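PDB 6LPH: suppressor of fused homolog from Drosophila melanogaster, which probably binds transcription factors and their nuclear localization sequences, holding them sequestered; the N-terminal part of the protein is described here. Local coordinates for residues T167-Q171 / T232-Q237; P70-S76 / L104-K110; A138-Y142 / N155-R159. One frame throughout, in Å; residues are numbered along the deposited sequence.

How the contacts relate
Along the chain the three contacts come in series: contact 2 closes first, then contact 3, then contact 1. Contact 2 pairs strands 71-77 and 97-109 inside the mixed seven-stranded sheet, with its centre about 7 Å from that of the chain. Contact 3 sets helix 131-146 against the end of the sheet at strand 155-156, and contact 1 joins two loops, its centre about 15 Å from that of contact 2. Centres of contacts 1 and 3, like those of 2 and 3, lie about 17 Å apart. Thr232 extends contact 1 to the backbone of Arg107 and Ala109, while Leu104 packs on Ile139, so sheet, helix and loops touch directly, all six segments lying within the SUFU family region.

Contact 1 (T167-Q171 / T232-Q237); sequences TSKLQ and TNMDRQ
A chi1 of 180° turns the Ser168 hydroxyl away from its own N and out to Met234, whose side chain is bent at chi2 and chi3 (-61° and -65°) and brings its methyl CE back beside the same hydroxyl. The loop before strand 172-186 here meets the loop between helices 201-219 and 240-243: an ST turn, Ser168 OG accepting from Leu170 N, faces a type I beta turn from Asn233 to Arg236; an Asx turn accompanies the latter, Asn233 OD1 accepting from Asp235 N. Ser168 OG gives its proton to Met234 O at 2.8 Å, in the carbonyl plane and on a lone pair, while taking the N-H of Leu170 at 3.0 Å. One hydroxyl therefore ties its own turn to the facing one. An alanine here would lose both bonds and is likely to leave Leu170 N without its acceptor and the turn from Ser168 to Leu170 less firmly fixed.

The buried Leu170 slips CD1 past Thr232 CG2 at 3.3 Å, a tight carbon pair, and also faces Met234 SD at 4.0 Å. The other methyl, CD2, comes obliquely to the Arg236 guanidinium, 4.0 Å from NH1; that group is held by a salt bridge to Glu203, and Phe200 packs against both residues. Thr232 OG1 is bonded to Gly198 N, which leaves its methyl turned to the leucine. Farther out, the Lys169 chain crosses Gln237 at about a right angle. A water completes the seam, accepting from Lys169 N and donating to Met234 O and to Arg236 O, the last at 2.7 Å.

Contact 2 (P70-S76 / L104-K110); sequences PHWHYIS and LTFRLAK
Arg107 meets two histidines of the facing strand at once. Its NH1 donates to His71 NE2 at 2.9 Å, in the plane of both groups although ring and guanidinium stand 78° apart. The same guanidinium lies flat on His73, centres 3.6 Å apart and planes at 25°, with NH1 over the middle of the ring. His71 CG sits between its backbone N and carbonyl carbon (chi1 66°), which swings the imidazole across the arginine's aliphatic chain; Ile75 CD1 covers the opposite face of His73.

Just beyond the strand's end, Lys110 runs extended beyond CG across Trp72. Its CE makes a CH-pi contact 4.0 Å from the centroid of the six-membered ring, and NZ follows over the face as a cation-pi partner. Tyr74 and Phe106 lie side by side, pointing the same way, with Leu108 CB at the edge of the tyrosine ring.

These groups ride on an antiparallel ladder in the middle of the mixed sheet: Trp72 with Leu108 and Tyr74 with Phe106 are hydrogen-bonded pairs, their side chains on one face, while His71, His73, Ile75, Thr105 and Arg107 occupy the other. Ser76 N donates to Leu104 O, and Ser76 OG, which is also hydrogen-bonded to Glu103, takes Leu104 N at 2.9 Å, prolonging the ladder through a side chain.

In the next shell, Asp178 forms a salt bridge with Arg107 NH2 and bonds His73 NE2 and Thr105 OG1, probably stabilising the positive charge beside the imidazole. Tyr29 holds His73 ND1, while Pro69 O takes His71 ND1, leaving NE2 to accept from the arginine. Glu114 receives Trp72 NE1, and Asn59 fixes Lys110 NZ.

Contact 3 (A138-Y142 / N155-R159); sequences AIGRY and NIPWR
Face and edge contacts to Trp158 dominate, and they come from Ala138, Ile139 and, a turn on, Tyr142. Over one face of the indole, Ile139 CG1 makes a CH-pi contact 4.2 Å from the centroid of the six-membered ring, offset toward its rim. Ala138 instead meets the edge: its CB lies in the ring plane, 3.6 Å from Trp158 CZ2. Tyr142 CB also lies near that plane, at the more distant CZ3. Trp158 holds CG opposite its own N (chi1 -155°), and the indole extends from its loop, carrying its six-membered ring to the helix.

The other contacts belong to Ile156, which uses two separate branches. Its CD1 touches Ile139 CG2 at 4.1 Å, the two side chains crossing at a slant, whereas its CG2 approaches Tyr142 CE2 obliquely at 4.1 Å as the chains slide past each other in opposite directions.

Pro157, at the centre of an inverse gamma turn, separates the two residues that do this packing. Helix 131-146 packs on strand 155-156, the outermost strand within this chain at that side of the sheet, and on the loop that follows it, beside strand 172-186, whose Leu173 touches both isoleucines.

Contact 1 (T167-Q171 / T232-Q237)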
loop_
_atom_site.group_PDB
_atom_site.type_symbol
_atom_site.label_atom_id
_atom_site.label_comp_id
_atom_site.label_asym_id
_atom_site.label_seq_id
_atom_site.Cartn_x
_atom_site.Cartn_y
_atom_site.Cartn_z
ATOM N N THR A 167 2.662 13.852 -14.389
ATOM C CA THR A 167 1.735 13.383 -15.432
ATOM C C THR A 167 0.590 12.473 -14.919
ATOM O O THR A 167 -0.495 12.436 -15.498
ATOM C CB THR A 167 2.477 12.644 -16.552
ATOM O OG1 THR A 167 3.251 11.589 -15.973
ATOM C CG2 THR A 167 3.411 13.611 -17.319
ATOM N N SER A 168 0.813 11.737 -13.847
ATOM C CA SER A 168 -0.233 10.786 -13.427
ATOM C C SER A 168 -1.510 11.512 -13.004
ATOM O O SER A 168 -1.452 12.481 -12.251
ATOM C CB SER A 168 0.224 9.893 -12.284
ATOM O OG SER A 168 -0.844 9.024 -11.951
ATOM N N LYS A 169 -2.649 11.026 -13.471
ATOM C CA LYS A 169 -3.956 11.544 -13.055
ATOM C C LYS A 169 -4.392 10.937 -11.706
ATOM O O LYS A 169 -5.454 11.275 -11.180
ATOM C CB LYS A 169 -4.995 11.202 -14.126
ATOM C CG LYS A 169 -4.711 11.888 -15.440
ATOM C CD LYS A 169 -5.505 11.290 -16.583
ATOM C CE LYS A 169 -5.077 11.917 -17.906
ATOM N NZ LYS A 169 -5.453 13.353 -17.975
ATOM N N LEU A 170 -3.589 10.036 -11.149
ATOM C CA LEU A 170 -3.951 9.459 -9.822
ATOM C C LEU A 170 -3.360 10.262 -8.640
ATOM O O LEU A 170 -2.185 10.063 -8.283
ATOM C CB LEU A 170 -3.586 7.968 -9.753
ATOM C CG LEU A 170 -4.169 7.080 -10.851
ATOM C CD1 LEU A 170 -3.934 5.627 -10.501
ATOM C CD2 LEU A 170 -5.667 7.311 -11.056
ATOM N N GLN A 171 -4.179 11.155 -8.053
ATOM C CA GLN A 171 -3.764 12.125 -7.017
ATOM C C GLN A 171 -4.430 11.936 -5.680
ATOM O O GLN A 171 -4.220 12.761 -4.782
ATOM C CB GLN A 171 -4.240 13.545 -7.329
ATOM C CG GLN A 171 -4.332 13.960 -8.751
ATOM C CD GLN A 171 -2.985 14.276 -9.205
ATOM O OE1 GLN A 171 -2.159 13.389 -9.224
ATOM N NE2 GLN A 171 -2.717 15.541 -9.517
ATOM N N THR A 232 -3.808 -0.504 -8.742
ATOM C CA THR A 232 -3.604 0.874 -9.232
ATOM C C THR A 232 -2.632 0.942 -10.416
ATOM O O THR A 232 -1.498 0.465 -10.306
ATOM C CB THR A 232 -3.043 1.749 -8.104
ATOM O OG1 THR A 232 -3.962 1.740 -7.012
ATOM C CG2 THR A 232 -2.788 3.203 -8.584
ATOM N N ASN A 233 -3.090 1.538 -11.536
ATOM C CA ASN A 233 -2.260 1.750 -12.718
ATOM C C ASN A 233 -1.989 3.261 -12.859
ATOM O O ASN A 233 -2.894 4.019 -13.185
ATOM C CB ASN A 233 -2.953 1.198 -13.987
ATOM C CG ASN A 233 -2.283 1.670 -15.268
ATOM O OD1 ASN A 233 -1.111 2.050 -15.273
ATOM N ND2 ASN A 233 -3.050 1.679 -16.373
ATOM N N MET A 234 -0.766 3.694 -12.570
ATOM C CA MET A 234 -0.447 5.147 -12.548
ATOM C C MET A 234 -0.587 5.821 -13.916
ATOM O O MET A 234 -0.678 7.049 -13.994
ATOM C CB MET A 234 0.943 5.407 -11.950
ATOM C CG MET A 234 1.087 4.879 -10.507
ATOM S SD MET A 234 -0.067 5.659 -9.321
ATOM C CE MET A 234 0.557 7.341 -9.379
ATOM N N ASP A 235 -0.627 5.011 -14.970
ATOM C CA ASP A 235 -0.749 5.515 -16.337
ATOM C C ASP A 235 -2.198 5.492 -16.822
ATOM O O ASP A 235 -2.454 5.733 -18.007
ATOM C CB ASP A 235 0.104 4.656 -17.300
ATOM C CG ASP A 235 1.577 4.693 -16.964
ATOM O OD1 ASP A 235 2.102 5.800 -16.698
ATOM O OD2 ASP A 235 2.219 3.619 -16.977
ATOM N N ARG A 236 -3.139 5.184 -15.930
ATOM C CA ARG A 236 -4.556 5.157 -16.335
ATOM C C ARG A 236 -4.995 6.503 -16.904
ATOM O O ARG A 236 -4.724 7.551 -16.319
ATOM C CB ARG A 236 -5.489 4.788 -15.177
ATOM C CG ARG A 236 -6.662 4.029 -15.712
ATOM C CD ARG A 236 -7.898 3.858 -14.858
ATOM N NE ARG A 236 -7.825 4.020 -13.403
ATOM C CZ ARG A 236 -8.806 4.640 -12.727
ATOM N NH1 ARG A 236 -8.790 4.763 -11.403
ATOM N NH2 ARG A 236 -9.830 5.166 -13.406
ATOM N N GLN A 237 -5.729 6.463 -18.000
ATOM C CA GLN A 237 -6.001 7.696 -18.754
ATOM C C GLN A 237 -7.394 8.245 -18.543
ATOM O O GLN A 237 -7.605 9.439 -18.693
ATOM C CB GLN A 237 -5.722 7.509 -20.251
ATOM C CG GLN A 237 -4.236 7.516 -20.645
ATOM C CD GLN A 237 -3.448 8.667 -20.032
ATOM O OE1 GLN A 237 -2.452 8.451 -19.348
ATOM N NE2 GLN A 237 -3.908 9.895 -20.249
HETATM O O HOH W 1 -2.567 8.616 -15.175
#

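Contact 2 (P70-S76 / L104-K110)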
loop_
_atom_site.group_PDB
_atom_site.type_symbol
_atom_site.label_atom_id
_atom_site.label_comp_id
_atom_site.label_asym_id
_atom_site.label_seq_id
_atom_site.Cartn_x
_atom_site.Cartn_y
_atom_site.Cartn_z
ATOM N N PRO A 70 -0.564 -8.625 -13.672
ATOM C CA PRO A 70 0.677 -8.710 -12.892
ATOM C C PRO A 70 0.948 -7.383 -12.221
ATOM O O PRO A 70 0.709 -6.314 -12.826
ATOM C CB PRO A 70 1.768 -8.989 -13.934
ATOM C CG PRO A 70 1.098 -9.004 -15.263
ATOM C CD PRO A 70 -0.370 -8.824 -15.128
ATOM N N HIS A 71 1.429 -7.440 -10.978
ATOM C CA HIS A 71 1.632 -6.221 -10.223
ATOM C C HIS A 71 2.580 -6.425 -9.070
ATOM O O HIS A 71 2.976 -7.564 -8.750
ATOM C CB HIS A 71 0.290 -5.654 -9.764
ATOM C CG HIS A 71 -0.454 -6.520 -8.749
ATOM N ND1 HIS A 71 -1.321 -7.508 -9.113
ATOM C CD2 HIS A 71 -0.501 -6.455 -7.366
ATOM C CE1 HIS A 71 -1.859 -8.064 -8.011
ATOM N NE2 HIS A 71 -1.342 -7.433 -6.937
ATOM N N TRP A 72 2.960 -5.302 -8.463
ATOM C CA TRP A 72 3.762 -5.274 -7.261
ATOM C C TRP A 72 2.858 -5.078 -6.065
ATOM O O TRP A 72 1.974 -4.221 -6.109
ATOM C CB TRP A 72 4.695 -4.093 -7.359
ATOM C CG TRP A 72 5.593 -4.096 -8.577
ATOM C CD1 TRP A 72 5.613 -3.182 -9.634
ATOM C CD2 TRP A 72 6.654 -5.039 -8.873
ATOM N NE1 TRP A 72 6.617 -3.493 -10.545
ATOM C CE2 TRP A 72 7.268 -4.598 -10.149
ATOM C CE3 TRP A 72 7.151 -6.162 -8.249
ATOM C CZ2 TRP A 72 8.309 -5.288 -10.730
ATOM C CZ3 TRP A 72 8.213 -6.852 -8.866
ATOM C CH2 TRP A 72 8.774 -6.415 -10.056
ATOM N N HIS A 73 3.053 -5.850 -4.989
ATOM C CA HIS A 73 2.159 -5.788 -3.792
ATOM C C HIS A 73 2.998 -5.342 -2.594
ATOM O O HIS A 73 4.020 -5.992 -2.258
ATOM C CB HIS A 73 1.559 -7.156 -3.570
ATOM C CG HIS A 73 0.510 -7.241 -2.477
ATOM N ND1 HIS A 73 0.151 -8.431 -1.934
ATOM C CD2 HIS A 73 -0.270 -6.272 -1.843
ATOM C CE1 HIS A 73 -0.816 -8.249 -1.002
ATOM N NE2 HIS A 73 -1.099 -6.936 -0.951
ATOM N N TYR A 74 2.626 -4.208 -2.004
ATOM C CA TYR A 74 3.365 -3.627 -0.884
ATOM C C TYR A 74 2.589 -3.819 0.413
ATOM O O TYR A 74 1.379 -3.621 0.414
ATOM C CB TYR A 74 3.512 -2.127 -1.107
ATOM C CG TYR A 74 4.303 -1.856 -2.381
ATOM C CD1 TYR A 74 3.681 -1.875 -3.628
ATOM C CD2 TYR A 74 5.674 -1.654 -2.323
ATOM C CE1 TYR A 74 4.430 -1.604 -4.818
ATOM C CE2 TYR A 74 6.430 -1.367 -3.507
ATOM C CZ TYR A 74 5.779 -1.381 -4.745
ATOM O OH TYR A 74 6.483 -1.159 -5.914
ATOM N N ILE A 75 3.280 -4.196 1.497
ATOM C CA ILE A 75 2.602 -4.385 2.838
ATOM C C ILE A 75 3.417 -3.706 3.936
ATOM O O ILE A 75 4.621 -3.961 4.049
ATOM C CB ILE A 75 2.335 -5.864 3.188
ATOM C CG1 ILE A 75 1.560 -6.562 2.070
ATOM C CG2 ILE A 75 1.529 -5.972 4.521
ATOM C CD1 ILE A 75 2.440 -7.352 1.139
ATOM N N SER A 76 2.780 -2.818 4.723
ATOM C CA SER A 76 3.487 -2.059 5.772
ATOM C C SER A 76 3.512 -2.802 7.092
ATOM O O SER A 76 2.640 -3.655 7.366
ATOM C CB SER A 76 2.798 -0.694 6.025
ATOM O OG SER A 76 1.585 -0.852 6.803
ATOM N N LEU A 104 -1.228 -0.911 6.039
ATOM C CA LEU A 104 -1.488 -0.467 4.693
ATOM C C LEU A 104 -0.977 -1.473 3.657
ATOM O O LEU A 104 0.126 -2.038 3.819
ATOM C CB LEU A 104 -0.754 0.848 4.441
ATOM C CG LEU A 104 -1.232 2.018 5.333
ATOM C CD1 LEU A 104 -0.313 3.221 5.179
ATOM C CD2 LEU A 104 -2.679 2.397 5.001
ATOM N N THR A 105 -1.771 -1.695 2.606
ATOM C CA THR A 105 -1.273 -2.389 1.422
ATOM C C THR A 105 -1.469 -1.547 0.144
ATOM O O THR A 105 -2.235 -0.568 0.136
ATOM C CB THR A 105 -1.847 -3.809 1.242
ATOM O OG1 THR A 105 -3.160 -3.732 0.694
ATOM C CG2 THR A 105 -1.915 -4.592 2.608
ATOM N N PHE A 106 -0.772 -1.921 -0.923
ATOM C CA PHE A 106 -0.914 -1.176 -2.177
ATOM C C PHE A 106 -0.585 -2.146 -3.314
ATOM O O PHE A 106 0.306 -2.992 -3.171
ATOM C CB PHE A 106 0.018 0.025 -2.142
ATOM C CG PHE A 106 -0.000 0.897 -3.399
ATOM C CD1 PHE A 106 -1.187 1.512 -3.842
ATOM C CD2 PHE A 106 1.179 1.158 -4.084
ATOM C CE1 PHE A 106 -1.211 2.350 -4.952
ATOM C CE2 PHE A 106 1.179 2.029 -5.210
ATOM C CZ PHE A 106 -0.020 2.604 -5.649
ATOM N N ARG A 107 -1.373 -2.091 -4.385
ATOM C CA ARG A 107 -1.121 -2.944 -5.562
ATOM C C ARG A 107 -0.807 -2.065 -6.752
ATOM O O ARG A 107 -1.624 -1.222 -7.179
ATOM C CB ARG A 107 -2.285 -3.861 -5.856
ATOM C CG ARG A 107 -2.521 -4.872 -4.698
ATOM C CD ARG A 107 -3.668 -5.806 -4.995
ATOM N NE ARG A 107 -3.966 -6.653 -3.831
ATOM C CZ ARG A 107 -3.330 -7.796 -3.549
ATOM N NH1 ARG A 107 -2.371 -8.268 -4.384
ATOM N NH2 ARG A 107 -3.678 -8.511 -2.468
ATOM N N LEU A 108 0.373 -2.257 -7.296
ATOM C CA LEU A 108 0.842 -1.344 -8.351
ATOM C C LEU A 108 1.096 -2.066 -9.690
ATOM O O LEU A 108 1.957 -2.945 -9.777
ATOM C CB LEU A 108 2.075 -0.603 -7.860
ATOM C CG LEU A 108 2.816 0.231 -8.938
ATOM C CD1 LEU A 108 1.953 1.383 -9.424
ATOM C CD2 LEU A 108 4.150 0.738 -8.374
ATOM N N ALA A 109 0.345 -1.684 -10.726
ATOM C CA ALA A 109 0.433 -2.333 -12.037
ATOM C C ALA A 109 1.827 -2.153 -12.623
ATOM O O ALA A 109 2.428 -1.078 -12.522
ATOM C CB ALA A 109 -0.635 -1.781 -12.996
ATOM N N LYS A 110 2.359 -3.231 -13.190
ATOM C CA LYS A 110 3.635 -3.165 -13.866
ATOM C C LYS A 110 3.405 -2.362 -15.112
ATOM O O LYS A 110 2.357 -2.480 -15.749
ATOM C CB LYS A 110 4.170 -4.567 -14.210
ATOM C CG LYS A 110 4.451 -5.413 -12.965
ATOM C CD LYS A 110 5.324 -6.600 -13.295
ATOM C CE LYS A 110 5.372 -7.539 -12.100
ATOM N NZ LYS A 110 6.099 -8.801 -12.419
HETATM O O HOH W 2 0.397 -4.910 -15.054
#

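Contact 3 (A138-Y142 / N155-R159)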
loop_
_atom_site.group_PDB
_atom_site.type_symbol
_atom_site.label_atom_id
_atom_site.label_comp_id
_atom_site.label_asym_id
_atom_site.label_seq_id
_atom_site.Cartn_x
_atom_site.Cartn_y
_atom_site.Cartn_z
ATOM N N ALA A 138 4.166 8.227 4.365
ATOM C CA ALA A 138 3.477 9.511 4.444
ATOM C C ALA A 138 2.019 9.293 4.902
ATOM O O ALA A 138 1.492 10.068 5.712
ATOM C CB ALA A 138 3.524 10.247 3.101
ATOM N N ILE A 139 1.370 8.250 4.389
ATOM C CA ILE A 139 0.010 7.943 4.852
ATOM C C ILE A 139 0.051 7.506 6.322
ATOM O O ILE A 139 -0.780 7.941 7.134
ATOM C CB ILE A 139 -0.730 6.905 3.959
ATOM C CG1 ILE A 139 -0.932 7.465 2.536
ATOM C CG2 ILE A 139 -2.068 6.463 4.614
ATOM C CD1 ILE A 139 -1.199 6.370 1.508
ATOM N N GLY A 140 1.031 6.673 6.660
ATOM C CA GLY A 140 1.307 6.335 8.051
ATOM C C GLY A 140 1.449 7.546 8.968
ATOM O O GLY A 140 0.846 7.575 10.043
ATOM N N ARG A 141 2.219 8.552 8.551
ATOM C CA ARG A 141 2.388 9.776 9.367
ATOM C C ARG A 141 1.073 10.507 9.532
ATOM O O ARG A 141 0.755 10.987 10.611
ATOM C CB ARG A 141 3.415 10.751 8.760
ATOM C CG ARG A 141 4.841 10.548 9.240
ATOM C CD ARG A 141 5.787 11.620 8.690
ATOM N NE ARG A 141 5.874 11.546 7.226
ATOM C CZ ARG A 141 6.713 10.755 6.560
ATOM N NH1 ARG A 141 7.562 9.989 7.222
ATOM N NH2 ARG A 141 6.707 10.723 5.232
ATOM N N TYR A 142 0.302 10.566 8.452
ATOM C CA TYR A 142 -0.973 11.248 8.449
ATOM C C TYR A 142 -1.879 10.594 9.527
ATOM O O TYR A 142 -2.444 11.287 10.389
ATOM C CB TYR A 142 -1.576 11.155 7.034
ATOM C CG TYR A 142 -3.012 11.596 6.942
ATOM C CD1 TYR A 142 -3.388 12.889 7.328
ATOM C CD2 TYR A 142 -3.996 10.737 6.469
ATOM C CE1 TYR A 142 -4.705 13.309 7.231
ATOM C CE2 TYR A 142 -5.330 11.153 6.367
ATOM C CZ TYR A 142 -5.665 12.434 6.757
ATOM O OH TYR A 142 -6.965 12.864 6.674
ATOM N N ASN A 155 -12.004 7.647 2.006
ATOM C CA ASN A 155 -11.203 8.294 0.963
ATOM C C ASN A 155 -10.129 9.130 1.641
ATOM O O ASN A 155 -10.307 9.571 2.771
ATOM C CB ASN A 155 -12.092 9.159 0.036
ATOM C CG ASN A 155 -12.762 10.330 0.759
ATOM O OD1 ASN A 155 -13.914 10.239 1.232
ATOM N ND2 ASN A 155 -12.053 11.435 0.844
ATOM N N ILE A 156 -9.029 9.373 0.942
ATOM C CA ILE A 156 -8.013 10.258 1.453
ATOM C C ILE A 156 -7.764 11.316 0.370
ATOM O O ILE A 156 -7.228 10.983 -0.702
ATOM C CB ILE A 156 -6.694 9.532 1.800
ATOM C CG1 ILE A 156 -6.955 8.345 2.748
ATOM C CG2 ILE A 156 -5.694 10.552 2.362
ATOM C CD1 ILE A 156 -5.768 7.414 2.994
ATOM N N PRO A 157 -8.157 12.576 0.640
ATOM C CA PRO A 157 -7.966 13.627 -0.369
ATOM C C PRO A 157 -6.520 14.105 -0.339
ATOM O O PRO A 157 -6.223 15.203 0.158
ATOM C CB PRO A 157 -8.934 14.731 0.061
ATOM C CG PRO A 157 -9.148 14.533 1.525
ATOM C CD PRO A 157 -8.875 13.070 1.837
ATOM N N TRP A 158 -5.651 13.243 -0.874
ATOM C CA TRP A 158 -4.195 13.423 -0.918
ATOM C C TRP A 158 -3.772 14.618 -1.720
ATOM O O TRP A 158 -2.809 15.322 -1.369
ATOM C CB TRP A 158 -3.581 12.168 -1.524
ATOM C CG TRP A 158 -2.154 11.924 -1.110
ATOM C CD1 TRP A 158 -1.044 11.801 -1.938
ATOM C CD2 TRP A 158 -1.640 11.729 0.245
ATOM N NE1 TRP A 158 0.085 11.537 -1.212
ATOM C CE2 TRP A 158 -0.189 11.499 0.102
ATOM C CE3 TRP A 158 -2.208 11.717 1.524
ATOM C CZ2 TRP A 158 0.642 11.282 1.207
ATOM C CZ3 TRP A 158 -1.358 11.495 2.629
ATOM C CH2 TRP A 158 0.023 11.278 2.473
ATOM N N ARG A 159 -4.494 14.856 -2.808
ATOM C CA ARG A 159 -4.266 16.017 -3.695
ATOM C C ARG A 159 -2.862 16.135 -4.277
ATOM O O ARG A 159 -2.344 17.238 -4.393
ATOM C CB ARG A 159 -4.640 17.362 -3.007
ATOM C CG ARG A 159 -6.071 17.426 -2.492
ATOM C CD ARG A 159 -7.074 17.245 -3.614
ATOM N NE ARG A 159 -8.418 17.509 -3.142
ATOM C CZ ARG A 159 -9.527 17.339 -3.855
ATOM N NH1 ARG A 159 -9.477 16.848 -5.099
ATOM N NH2 ARG A 159 -10.698 17.609 -3.293
#